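Local coordinates for protein 3-hydroxyisobutyrate dehydrogenase (Thermus thermophilus, PDB 2CVZ) that catalyses the NADP-dependent oxidation of 3-hydroxyisobutyrate, a step of valine catabolism, and binds NADPH in a Rossmann-type domain, at residues C[12-17]-C[41-46]; C[38-41]-C[46-49]; C[173-178]-C[205-210]; C[215-218]-C[223-226]. All coordinates share one frame; numbering follows the deposited sequence.

Interaction 1: C[12-17]-C[41-46]. With NDP (NADPH dihydro-nicotinamide-adenine-dinucleotide phosphate), chain G.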
# COMPACT_ATOMS: atom_id res chain seq x y z
N MSE C 12 -0.59 -4.97 -32.37
CA MSE C 12 -2.01 -4.72 -32.54
C MSE C 12 -2.35 -4.21 -33.94
O MSE C 12 -3.28 -4.71 -34.58
CB MSE C 12 -2.49 -3.70 -31.52
CG MSE C 12 -2.42 -4.17 -30.08
SE MSE C 12 -3.52 -5.72 -29.74
CE MSE C 12 -5.25 -4.89 -29.92
N GLY C 13 -1.61 -3.21 -34.40
CA GLY C 13 -1.86 -2.62 -35.70
C GLY C 13 -1.81 -3.55 -36.90
O GLY C 13 -2.64 -3.44 -37.80
N TYR C 14 -0.84 -4.45 -36.92
CA TYR C 14 -0.71 -5.37 -38.04
C TYR C 14 -2.01 -6.15 -38.29
O TYR C 14 -2.61 -6.04 -39.36
CB TYR C 14 0.46 -6.33 -37.79
CG TYR C 14 0.91 -7.09 -39.02
CD1 TYR C 14 1.78 -6.51 -39.95
CD2 TYR C 14 0.47 -8.39 -39.26
CE1 TYR C 14 2.18 -7.22 -41.10
CE2 TYR C 14 0.86 -9.10 -40.39
CZ TYR C 14 1.72 -8.51 -41.30
OH TYR C 14 2.10 -9.21 -42.42
N PRO C 15 -2.47 -6.94 -37.30
CA PRO C 15 -3.72 -7.68 -37.53
C PRO C 15 -4.94 -6.77 -37.72
O PRO C 15 -5.82 -7.07 -38.52
CB PRO C 15 -3.83 -8.58 -36.29
CG PRO C 15 -3.10 -7.79 -35.24
CD PRO C 15 -1.90 -7.27 -35.98
N MSE C 16 -4.98 -5.67 -36.98
CA MSE C 16 -6.10 -4.73 -37.09
C MSE C 16 -6.24 -4.22 -38.52
O MSE C 16 -7.33 -4.21 -39.09
CB MSE C 16 -5.91 -3.56 -36.14
CG MSE C 16 -6.14 -3.91 -34.69
SE MSE C 16 -5.66 -2.44 -33.52
CE MSE C 16 -7.12 -1.25 -33.91
N ALA C 17 -5.12 -3.79 -39.09
CA ALA C 17 -5.11 -3.28 -40.45
C ALA C 17 -5.44 -4.40 -41.42
O ALA C 17 -5.90 -4.16 -42.53
CB ALA C 17 -3.75 -2.68 -40.78
N GLU C 41 1.51 -8.08 -48.86
CA GLU C 41 1.56 -9.44 -49.37
C GLU C 41 0.61 -10.38 -48.63
O GLU C 41 0.05 -11.31 -49.21
CB GLU C 41 2.99 -10.00 -49.26
CG GLU C 41 4.02 -9.27 -50.10
CD GLU C 41 3.73 -9.38 -51.59
OE1 GLU C 41 3.52 -10.52 -52.07
OE2 GLU C 41 3.72 -8.34 -52.27
N GLU C 42 0.42 -10.12 -47.34
CA GLU C 42 -0.44 -10.97 -46.53
C GLU C 42 -1.93 -10.65 -46.56
O GLU C 42 -2.75 -11.56 -46.47
CB GLU C 42 0.05 -10.97 -45.08
CG GLU C 42 -0.58 -12.07 -44.23
CD GLU C 42 -0.06 -12.09 -42.80
OE1 GLU C 42 1.09 -11.68 -42.57
OE2 GLU C 42 -0.81 -12.53 -41.90
N PHE C 43 -2.28 -9.37 -46.70
CA PHE C 43 -3.69 -8.98 -46.67
C PHE C 43 -4.27 -8.25 -47.88
O PHE C 43 -5.49 -8.05 -47.95
CB PHE C 43 -3.96 -8.12 -45.43
CG PHE C 43 -3.64 -8.80 -44.14
CD1 PHE C 43 -2.48 -8.48 -43.44
CD2 PHE C 43 -4.50 -9.75 -43.61
CE1 PHE C 43 -2.19 -9.09 -42.23
CE2 PHE C 43 -4.22 -10.37 -42.39
CZ PHE C 43 -3.06 -10.04 -41.70
N GLY C 44 -3.44 -7.82 -48.81
CA GLY C 44 -3.97 -7.11 -49.96
C GLY C 44 -4.05 -5.61 -49.76
O GLY C 44 -4.75 -4.90 -50.50
N SER C 45 -3.37 -5.11 -48.74
CA SER C 45 -3.34 -3.69 -48.47
C SER C 45 -2.29 -3.12 -49.42
O SER C 45 -1.68 -3.88 -50.18
CB SER C 45 -2.92 -3.42 -47.02
OG SER C 45 -1.71 -4.08 -46.72
N GLU C 46 -2.08 -1.81 -49.39
CA GLU C 46 -1.08 -1.20 -50.24
C GLU C 46 -0.10 -0.39 -49.39
O GLU C 46 -0.48 0.62 -48.79
CB GLU C 46 -1.72 -0.27 -51.28
CG GLU C 46 -0.77 0.11 -52.42
CD GLU C 46 -1.32 1.18 -53.33
OE1 GLU C 46 -2.55 1.21 -53.55
OE2 GLU C 46 -0.52 1.99 -53.85
PA NDP G . 4.12 -2.47 -30.68
O1A NDP G . 3.98 -3.82 -31.14
O2A NDP G . 5.26 -2.00 -29.82
O5B NDP G . 4.04 -1.53 -32.02
C5B NDP G . 4.19 -0.11 -31.91
C4B NDP G . 4.04 0.37 -33.35
O4B NDP G . 4.24 1.81 -33.30
C3B NDP G . 4.99 -0.19 -34.36
O3B NDP G . 4.30 -0.33 -35.63
C2B NDP G . 6.05 0.84 -34.48
O2B NDP G . 6.87 0.84 -35.66
C1B NDP G . 5.27 2.09 -34.24
N9A NDP G . 6.12 3.21 -33.75
C8A NDP G . 6.86 3.30 -32.55
N7A NDP G . 7.49 4.46 -32.47
C5A NDP G . 7.17 5.15 -33.61
C6A NDP G . 7.52 6.42 -34.11
N6A NDP G . 8.32 7.23 -33.42
N1A NDP G . 7.02 6.82 -35.31
C2A NDP G . 6.21 6.00 -36.01
N3A NDP G . 5.82 4.78 -35.63
C4A NDP G . 6.34 4.41 -34.40
O3 NDP G . 2.80 -2.00 -29.96
PN NDP G . 1.37 -2.62 -29.62
O1N NDP G . 1.61 -3.78 -28.76
O2N NDP G . 0.73 -2.78 -30.97
O5D NDP G . 0.68 -1.37 -28.90
C5D NDP G . 0.35 -0.14 -29.62
C4D NDP G . -0.74 0.60 -28.78
O4D NDP G . -1.80 -0.32 -28.55
C3D NDP G . -0.23 1.00 -27.39
O3D NDP G . -0.75 2.28 -27.05
C2D NDP G . -0.69 -0.12 -26.49
O2D NDP G . -0.69 0.32 -25.15
C1D NDP G . -2.12 -0.35 -27.15
N1N NDP G . -2.73 -1.68 -26.87
C2N NDP G . -1.89 -2.83 -26.90
C3N NDP G . -2.54 -4.11 -26.63
C7N NDP G . -1.76 -5.35 -26.65
O7N NDP G . -2.15 -6.41 -26.13
N7N NDP G . -0.56 -5.38 -27.27
C4N NDP G . -3.92 -4.12 -26.36
C5N NDP G . -4.70 -3.00 -26.33
C6N NDP G . -4.11 -1.78 -26.59
P2B NDP G . 8.07 -0.13 -35.88
O1X NDP G . 8.92 0.62 -36.83
O2X NDP G . 7.54 -1.40 -36.44
O3X NDP G . 8.79 -0.38 -34.56
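Phe43 turns the edge of its ring, at CE1, toward the ring of Tyr14 in an offset edge-to-face pair, with centroids 5.7 Å apart and planes inclined at 66°. Tyr14 CE2 lies in the plane of the Phe43 ring at that edge, 3.6 Å from Phe43 CE1, while one face of Phe43 carries CG of its neighbour Glu42 toward the rim. At the edge of the Tyr14 ring, in its plane, sits Glu42 OE1. The contact joins two helices of the Rossmann-type NADP-binding domain, helix 13-23 after the glycine-rich turn and helix 34-43. Tyr14 has its CG anti to the backbone N (chi1 -165°), which carries the ring across to the other helix. There Tyr14 OH donates to Glu42 OE1 at 2.7 Å, arriving from above the carboxylate, 46° out of its plane. Arg38 makes a cation-pi contact with the same tyrosine ring, and His39 meets it edge to face. A leucine in place of Tyr14 would probably leave the Glu42 carboxylate without its hydroxyl donor and the Phe43 edge without an aromatic face. At the start of the other segment the selenomethionine Met12 packs SE against the carboxamide carbon of NADPH, C7N, at 3.6 Å, and its backbone N donates to the cofactor phosphate oxygen O2N at 2.9 Å in a bond close to straight.

Interaction 2: C[38-41]-C[46-49]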
# COMPACT_ATOMS: atom_id res chain seq x y z
N ARG C 38 5.26 -6.58 -46.09
CA ARG C 38 4.78 -7.89 -45.71
C ARG C 38 3.26 -7.90 -45.56
O ARG C 38 2.57 -8.84 -45.92
CB ARG C 38 5.43 -8.28 -44.38
CG ARG C 38 4.84 -9.55 -43.79
CD ARG C 38 5.75 -10.16 -42.71
NE ARG C 38 4.95 -10.70 -41.61
CZ ARG C 38 5.11 -10.14 -40.40
NH1 ARG C 38 5.95 -9.14 -40.23
NH2 ARG C 38 4.40 -10.60 -39.36
N HIS C 39 2.73 -6.81 -45.00
CA HIS C 39 1.29 -6.68 -44.78
C HIS C 39 0.55 -6.67 -46.12
O HIS C 39 -0.51 -7.29 -46.26
CB HIS C 39 1.01 -5.39 -44.00
CG HIS C 39 -0.37 -5.31 -43.43
ND1 HIS C 39 -1.47 -4.93 -44.17
CD2 HIS C 39 -0.84 -5.59 -42.18
CE1 HIS C 39 -2.55 -4.98 -43.40
NE2 HIS C 39 -2.19 -5.37 -42.20
N GLN C 40 1.12 -5.98 -47.10
CA GLN C 40 0.52 -5.91 -48.43
C GLN C 40 0.44 -7.31 -49.02
O GLN C 40 -0.57 -7.69 -49.61
CB GLN C 40 1.35 -5.02 -49.35
CG GLN C 40 0.87 -5.02 -50.79
CD GLN C 40 1.66 -4.07 -51.67
OE1 GLN C 40 1.87 -2.91 -51.32
NE2 GLN C 40 2.09 -4.55 -52.83
N GLU C 41 1.51 -8.08 -48.86
CA GLU C 41 1.56 -9.44 -49.37
C GLU C 41 0.61 -10.38 -48.63
O GLU C 41 0.05 -11.31 -49.21
CB GLU C 41 2.99 -10.00 -49.26
CG GLU C 41 4.02 -9.27 -50.10
CD GLU C 41 3.73 -9.38 -51.59
OE1 GLU C 41 3.52 -10.52 -52.07
OE2 GLU C 41 3.72 -8.34 -52.27
N GLU C 46 -2.08 -1.81 -49.39
CA GLU C 46 -1.08 -1.20 -50.24
C GLU C 46 -0.10 -0.39 -49.39
O GLU C 46 -0.48 0.62 -48.79
CB GLU C 46 -1.72 -0.27 -51.28
CG GLU C 46 -0.77 0.11 -52.42
CD GLU C 46 -1.32 1.18 -53.33
OE1 GLU C 46 -2.55 1.21 -53.55
OE2 GLU C 46 -0.52 1.99 -53.85
N ALA C 47 1.14 -0.86 -49.33
CA ALA C 47 2.17 -0.16 -48.56
C ALA C 47 2.54 1.10 -49.32
O ALA C 47 2.87 1.03 -50.50
CB ALA C 47 3.39 -1.06 -48.38
N VAL C 48 2.47 2.25 -48.66
CA VAL C 48 2.79 3.52 -49.31
C VAL C 48 3.58 4.45 -48.40
O VAL C 48 3.62 4.26 -47.19
CB VAL C 48 1.50 4.27 -49.72
CG1 VAL C 48 0.68 3.43 -50.68
CG2 VAL C 48 0.69 4.62 -48.48
N PRO C 49 4.24 5.47 -48.99
CA PRO C 49 5.00 6.40 -48.15
C PRO C 49 3.98 7.16 -47.30
O PRO C 49 2.85 7.40 -47.74
CB PRO C 49 5.71 7.28 -49.17
CG PRO C 49 4.78 7.27 -50.34
CD PRO C 49 4.38 5.82 -50.41
O HOH W 1 3.10 -0.98 -52.49
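Glu46 meets Gln40 through its backbone: Gln40 OE1 lies 3.6 Å from Glu46 CA, whereas the closest side-chain atom, Glu46 CG, is 4.2 Å from that oxygen. The CB of Glu46 points away from the helix, and its extended chain ends in a salt bridge from OE2 to Arg52, outside the contact. Its backbone bonds to strand 26-29. Ala47 comes next and supplies the bond that closes the contact. Its backbone N donates to Gln40 OE1 at 2.9 Å with an N-H...O angle of 160°, and the donor sits in the plane of the amide, on a lone pair of the oxygen. Gln40 gets there because, with chi1 at 174°, its chain leaves the helix pointing away from its own N and then keeps CD anti to CA (chi2 177°), a straight arm from the helix to the strand. The two segments belong to the beta-alpha-beta unit of strand 26-29, helix 34-43 and strand 46-47 in the Rossmann-type domain, and the arm spans the turn by which the helix passes into the short edge strand. Ala47 CB approaches Gln40 OE1 to 3.8 Å. One water donates to both Gln40 OE1 (2.6 Å) and Ala47 O (2.8 Å), making the amide oxygen a double acceptor. With an alanine in place of Gln40, the Ala47 N-H would probably lose its acceptor on the helix and the water one of its two holds. Val48 bonds through its backbone to Val28 and turns its side chain onto Leu27, both of strand 26-29.

Interaction 3: C[173-178]-C[205-210]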
# COMPACT_ATOMS: atom_id res chain seq x y z
N ALA C 173 -4.48 -4.74 -14.32
CA ALA C 173 -3.23 -4.78 -13.57
C ALA C 173 -3.44 -5.25 -12.13
O ALA C 173 -2.74 -6.14 -11.65
CB ALA C 173 -2.57 -3.39 -13.57
N VAL C 174 -4.41 -4.65 -11.45
CA VAL C 174 -4.70 -5.04 -10.08
C VAL C 174 -5.16 -6.50 -10.00
O VAL C 174 -4.69 -7.27 -9.17
CB VAL C 174 -5.80 -4.15 -9.47
CG1 VAL C 174 -6.30 -4.75 -8.18
CG2 VAL C 174 -5.25 -2.76 -9.22
N ASN C 175 -6.09 -6.87 -10.87
CA ASN C 175 -6.61 -8.23 -10.87
C ASN C 175 -5.50 -9.25 -11.06
O ASN C 175 -5.42 -10.25 -10.34
CB ASN C 175 -7.65 -8.41 -11.97
CG ASN C 175 -8.87 -7.52 -11.77
OD1 ASN C 175 -9.05 -6.92 -10.71
ND2 ASN C 175 -9.71 -7.44 -12.79
N LEU C 176 -4.64 -8.99 -12.04
CA LEU C 176 -3.54 -9.88 -12.37
C LEU C 176 -2.50 -10.00 -11.27
O LEU C 176 -2.07 -11.10 -10.93
CB LEU C 176 -2.87 -9.41 -13.67
CG LEU C 176 -1.60 -10.13 -14.14
CD1 LEU C 176 -1.90 -11.61 -14.41
CD2 LEU C 176 -1.10 -9.46 -15.41
N TRP C 177 -2.10 -8.87 -10.70
CA TRP C 177 -1.09 -8.88 -9.64
C TRP C 177 -1.59 -9.53 -8.36
O TRP C 177 -0.89 -10.34 -7.76
CB TRP C 177 -0.60 -7.46 -9.36
CG TRP C 177 0.49 -7.40 -8.34
CD1 TRP C 177 0.34 -7.36 -6.98
CD2 TRP C 177 1.90 -7.42 -8.59
NE1 TRP C 177 1.57 -7.34 -6.37
CE2 TRP C 177 2.54 -7.38 -7.33
CE3 TRP C 177 2.68 -7.46 -9.75
CZ2 TRP C 177 3.94 -7.38 -7.20
CZ3 TRP C 177 4.07 -7.47 -9.62
CH2 TRP C 177 4.68 -7.43 -8.35
N ALA C 178 -2.80 -9.17 -7.93
CA ALA C 178 -3.36 -9.74 -6.71
C ALA C 178 -3.49 -11.25 -6.84
O ALA C 178 -3.21 -11.99 -5.89
CB ALA C 178 -4.73 -9.12 -6.41
N GLY C 205 -14.05 -14.92 -7.09
CA GLY C 205 -12.78 -14.24 -7.31
C GLY C 205 -12.27 -14.23 -8.74
O GLY C 205 -11.22 -13.66 -9.02
N ARG C 206 -13.00 -14.86 -9.65
CA ARG C 206 -12.57 -14.92 -11.04
C ARG C 206 -12.50 -13.56 -11.74
O ARG C 206 -13.24 -12.64 -11.43
CB ARG C 206 -13.49 -15.84 -11.85
CG ARG C 206 -14.92 -15.35 -12.02
CD ARG C 206 -15.68 -16.24 -13.00
NE ARG C 206 -17.07 -15.84 -13.20
CZ ARG C 206 -18.04 -16.04 -12.31
NH1 ARG C 206 -17.79 -16.63 -11.15
NH2 ARG C 206 -19.28 -15.64 -12.59
N SER C 207 -11.57 -13.47 -12.69
CA SER C 207 -11.40 -12.27 -13.48
C SER C 207 -10.82 -12.72 -14.81
O SER C 207 -10.40 -13.86 -14.95
CB SER C 207 -10.42 -11.30 -12.80
OG SER C 207 -9.13 -11.87 -12.72
N ASN C 208 -10.80 -11.82 -15.79
CA ASN C 208 -10.24 -12.16 -17.09
C ASN C 208 -8.79 -12.61 -16.87
O ASN C 208 -8.28 -13.47 -17.59
CB ASN C 208 -10.27 -10.95 -18.02
CG ASN C 208 -9.36 -11.12 -19.23
OD1 ASN C 208 -9.56 -12.01 -20.05
ND2 ASN C 208 -8.35 -10.26 -19.32
N ALA C 209 -8.13 -12.04 -15.87
CA ALA C 209 -6.74 -12.38 -15.57
C ALA C 209 -6.59 -13.84 -15.15
O ALA C 209 -5.68 -14.53 -15.63
CB ALA C 209 -6.19 -11.46 -14.48
N THR C 210 -7.45 -14.31 -14.26
CA THR C 210 -7.37 -15.69 -13.80
C THR C 210 -7.94 -16.67 -14.83
O THR C 210 -7.54 -17.83 -14.88
CB THR C 210 -8.12 -15.91 -12.46
OG1 THR C 210 -9.52 -15.65 -12.65
CG2 THR C 210 -7.57 -14.99 -11.38
O HOH W 2 -9.38 -8.85 -15.43
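Asn175 reaches across from helix 160-188 to the start of helix 208-212. Its CB lies 3.8 Å from Ser207 OG and a little further from Ser207 CB. Beyond CB, with CG beside the backbone N (chi1 -63°), the amide turns so that ND2 comes 3.9 Å from Ser207 CB. At the tip ND2 also donates to a water at 3.0 Å, which accepts a weak, long bond from Ala209 N and so links the two helices. Asn175 also packs on Gly205 of the second subunit. Two residues after Ser207, the methyl of Ala209 sits against the backbone of the long helix, 3.7 Å from Leu176 CA, and CB to CB with Leu176 at 4.0 Å. The small side chain of Ala209 is consistent with the 5.2 Å between the CA atoms of Leu176 and Ala209. Ser207 is the N-cap of helix 208-212 and forms a capping box with Thr210: Ser207 N donates to Thr210 OG1, and Ser207 OG accepts a weak bond from Thr210 N. Thr210 OG1 is also bonded to Asn201. The interface with the second subunit runs close by, since Gly205 N bonds to Asn168 of the second subunit and Asn208 ND2 to the carbonyl of Ser204 there. All four touching residues are buried, and the direct contacts between the helices are methyl, methylene and hydroxyl packing. Across the two segments the polar link is thus a single water, weakly held by Ala209 N, while the capping box ties Ser207 to Thr210 within its own segment.

Interaction 4: C[215-218]-C[223-226]. With NDP (NADPH dihydro-nicotinamide-adenine-dinucleotide phosphate), chain G.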
# COMPACT_ATOMS: atom_id res chain seq x y z
N PRO C 215 -3.57 -19.03 -16.47
CA PRO C 215 -3.51 -20.46 -16.80
C PRO C 215 -2.74 -20.73 -18.09
O PRO C 215 -1.93 -21.65 -18.16
CB PRO C 215 -4.98 -20.86 -16.93
CG PRO C 215 -5.68 -19.89 -16.04
CD PRO C 215 -4.97 -18.59 -16.33
N GLN C 216 -3.00 -19.91 -19.11
CA GLN C 216 -2.38 -20.07 -20.41
C GLN C 216 -0.93 -19.59 -20.55
O GLN C 216 -0.17 -20.15 -21.34
CB GLN C 216 -3.22 -19.36 -21.48
CG GLN C 216 -4.67 -19.85 -21.58
CD GLN C 216 -5.55 -19.34 -20.45
OE1 GLN C 216 -5.11 -18.56 -19.59
NE2 GLN C 216 -6.81 -19.76 -20.44
N ARG C 217 -0.54 -18.58 -19.77
CA ARG C 217 0.81 -18.05 -19.88
C ARG C 217 1.77 -18.39 -18.75
O ARG C 217 2.96 -18.61 -18.99
CB ARG C 217 0.76 -16.53 -20.03
CG ARG C 217 -0.17 -16.07 -21.10
CD ARG C 217 -0.04 -14.60 -21.38
NE ARG C 217 -0.97 -14.20 -22.43
CZ ARG C 217 -0.84 -13.11 -23.18
NH1 ARG C 217 0.19 -12.29 -23.00
NH2 ARG C 217 -1.74 -12.85 -24.12
N VAL C 218 1.26 -18.43 -17.52
CA VAL C 218 2.11 -18.70 -16.37
C VAL C 218 2.27 -20.18 -16.02
O VAL C 218 3.39 -20.68 -15.94
CB VAL C 218 1.58 -17.96 -15.12
CG1 VAL C 218 2.53 -18.17 -13.95
CG2 VAL C 218 1.42 -16.48 -15.43
N PHE C 223 4.72 -17.89 -21.28
CA PHE C 223 4.97 -16.45 -21.24
C PHE C 223 5.14 -15.84 -22.63
O PHE C 223 6.17 -15.24 -22.94
CB PHE C 223 6.21 -16.16 -20.39
CG PHE C 223 5.99 -16.36 -18.92
CD1 PHE C 223 5.18 -15.48 -18.21
CD2 PHE C 223 6.58 -17.42 -18.25
CE1 PHE C 223 4.96 -15.66 -16.84
CE2 PHE C 223 6.37 -17.61 -16.88
CZ PHE C 223 5.55 -16.73 -16.18
N PRO C 224 4.12 -15.99 -23.49
CA PRO C 224 4.22 -15.42 -24.83
C PRO C 224 4.25 -13.90 -24.76
O PRO C 224 3.70 -13.30 -23.83
CB PRO C 224 2.97 -15.96 -25.53
CG PRO C 224 1.98 -16.06 -24.40
CD PRO C 224 2.82 -16.67 -23.30
N LYS C 225 4.89 -13.28 -25.74
CA LYS C 225 4.99 -11.83 -25.79
C LYS C 225 3.88 -11.26 -26.67
O LYS C 225 3.91 -11.44 -27.89
CB LYS C 225 6.36 -11.42 -26.33
CG LYS C 225 6.52 -9.93 -26.58
CD LYS C 225 6.37 -9.13 -25.30
CE LYS C 225 6.55 -7.64 -25.56
NZ LYS C 225 7.87 -7.33 -26.16
N THR C 226 2.91 -10.58 -26.06
CA THR C 226 1.81 -10.00 -26.83
C THR C 226 1.54 -8.54 -26.47
O THR C 226 1.04 -7.77 -27.29
CB THR C 226 0.49 -10.79 -26.66
OG1 THR C 226 -0.05 -10.56 -25.35
CG2 THR C 226 0.73 -12.29 -26.84
PA NDP G . 4.12 -2.47 -30.68
O1A NDP G . 3.98 -3.82 -31.14
O2A NDP G . 5.26 -2.00 -29.82
O5B NDP G . 4.04 -1.53 -32.02
C5B NDP G . 4.19 -0.11 -31.91
C4B NDP G . 4.04 0.37 -33.35
O4B NDP G . 4.24 1.81 -33.30
C3B NDP G . 4.99 -0.19 -34.36
O3B NDP G . 4.30 -0.33 -35.63
C2B NDP G . 6.05 0.84 -34.48
O2B NDP G . 6.87 0.84 -35.66
C1B NDP G . 5.27 2.09 -34.24
N9A NDP G . 6.12 3.21 -33.75
C8A NDP G . 6.86 3.30 -32.55
N7A NDP G . 7.49 4.46 -32.47
C5A NDP G . 7.17 5.15 -33.61
C6A NDP G . 7.52 6.42 -34.11
N6A NDP G . 8.32 7.23 -33.42
N1A NDP G . 7.02 6.82 -35.31
C2A NDP G . 6.21 6.00 -36.01
N3A NDP G . 5.82 4.78 -35.63
C4A NDP G . 6.34 4.41 -34.40
O3 NDP G . 2.80 -2.00 -29.96
PN NDP G . 1.37 -2.62 -29.62
O1N NDP G . 1.61 -3.78 -28.76
O2N NDP G . 0.73 -2.78 -30.97
O5D NDP G . 0.68 -1.37 -28.90
C5D NDP G . 0.35 -0.14 -29.62
C4D NDP G . -0.74 0.60 -28.78
O4D NDP G . -1.80 -0.32 -28.55
C3D NDP G . -0.23 1.00 -27.39
O3D NDP G . -0.75 2.28 -27.05
C2D NDP G . -0.69 -0.12 -26.49
O2D NDP G . -0.69 0.32 -25.15
C1D NDP G . -2.12 -0.35 -27.15
N1N NDP G . -2.73 -1.68 -26.87
C2N NDP G . -1.89 -2.83 -26.90
C3N NDP G . -2.54 -4.11 -26.63
C7N NDP G . -1.76 -5.35 -26.65
O7N NDP G . -2.15 -6.41 -26.13
N7N NDP G . -0.56 -5.38 -27.27
C4N NDP G . -3.92 -4.12 -26.36
C5N NDP G . -4.70 -3.00 -26.33
C6N NDP G . -4.11 -1.78 -26.59
P2B NDP G . 8.07 -0.13 -35.88
O1X NDP G . 8.92 0.62 -36.83
O2X NDP G . 7.54 -1.40 -36.44
O3X NDP G . 8.79 -0.38 -34.56
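Arg217, on helix 214-219, runs beside the loop 223-226 that carries NADPH-contacting Thr226 in the helical C-terminal domain of this dehydrogenase. Its backbone O comes first: Phe223 N donates to it at 3.0 Å (160°), the donor slightly tilted from the carbonyl plane. The same oxygen stands 3.7 Å above the plane of the Phe223 ring, over its centre, so one carbonyl meets both the backbone and the aromatic face of that residue. The side chain then leaves with CG beside the backbone N (chi1 -50°) and is extended from CG to NE. It runs crosswise to the Pro224 ring, with Arg217 CG 3.8 Å from Pro224 CD, and Pro224 CG lies over one face of the guanidinium, toward its rim. At the far end NH1 and NH2 both grip a single atom, Thr226 OG1, which sits close to the guanidinium plane. NH1 also forms a salt bridge to Asp272, whose other carboxylate oxygen accepts from Thr226 N. Arginine and aspartate thus hold Thr226 from its hydroxyl and its backbone, which probably steadies the carbonyl it offers to the cofactor. Val218 follows; its CB points away from the loop, yet CG2 lies 3.9 Å from Phe223 CE1. Residues of helix 276-284 pack on both Val218 and Phe223, and Arg278 makes a cation-pi contact with the phenylalanine. From the loop, Thr226 O accepts a hydrogen bond from carboxamide N7N of NADPH at 2.9 Å, nearly straight at 177°.

Interactions 1 and 2 share helix 34-43 and touch through His39, which bonds to Ser45 and to the carbonyl of Tyr14; both are surface contacts of the cofactor domain, one built on rings and a carboxylate, the other on a single amide oxygen. Interaction 3 is fully buried near the second subunit and is mainly apolar packing. Interaction 4, partly buried, mixes a backbone bond, apolar packing and an arginine gripping a hydroxyl. Helices 208-212 and 214-219 follow each other, so interactions 3 and 4 adjoin, with Pro215 packing on Thr210. Interactions 1 and 4 lie about 24 Å apart between centres, yet both reach NADPH at its nicotinamide end, interaction 1 with a phosphate bond besides.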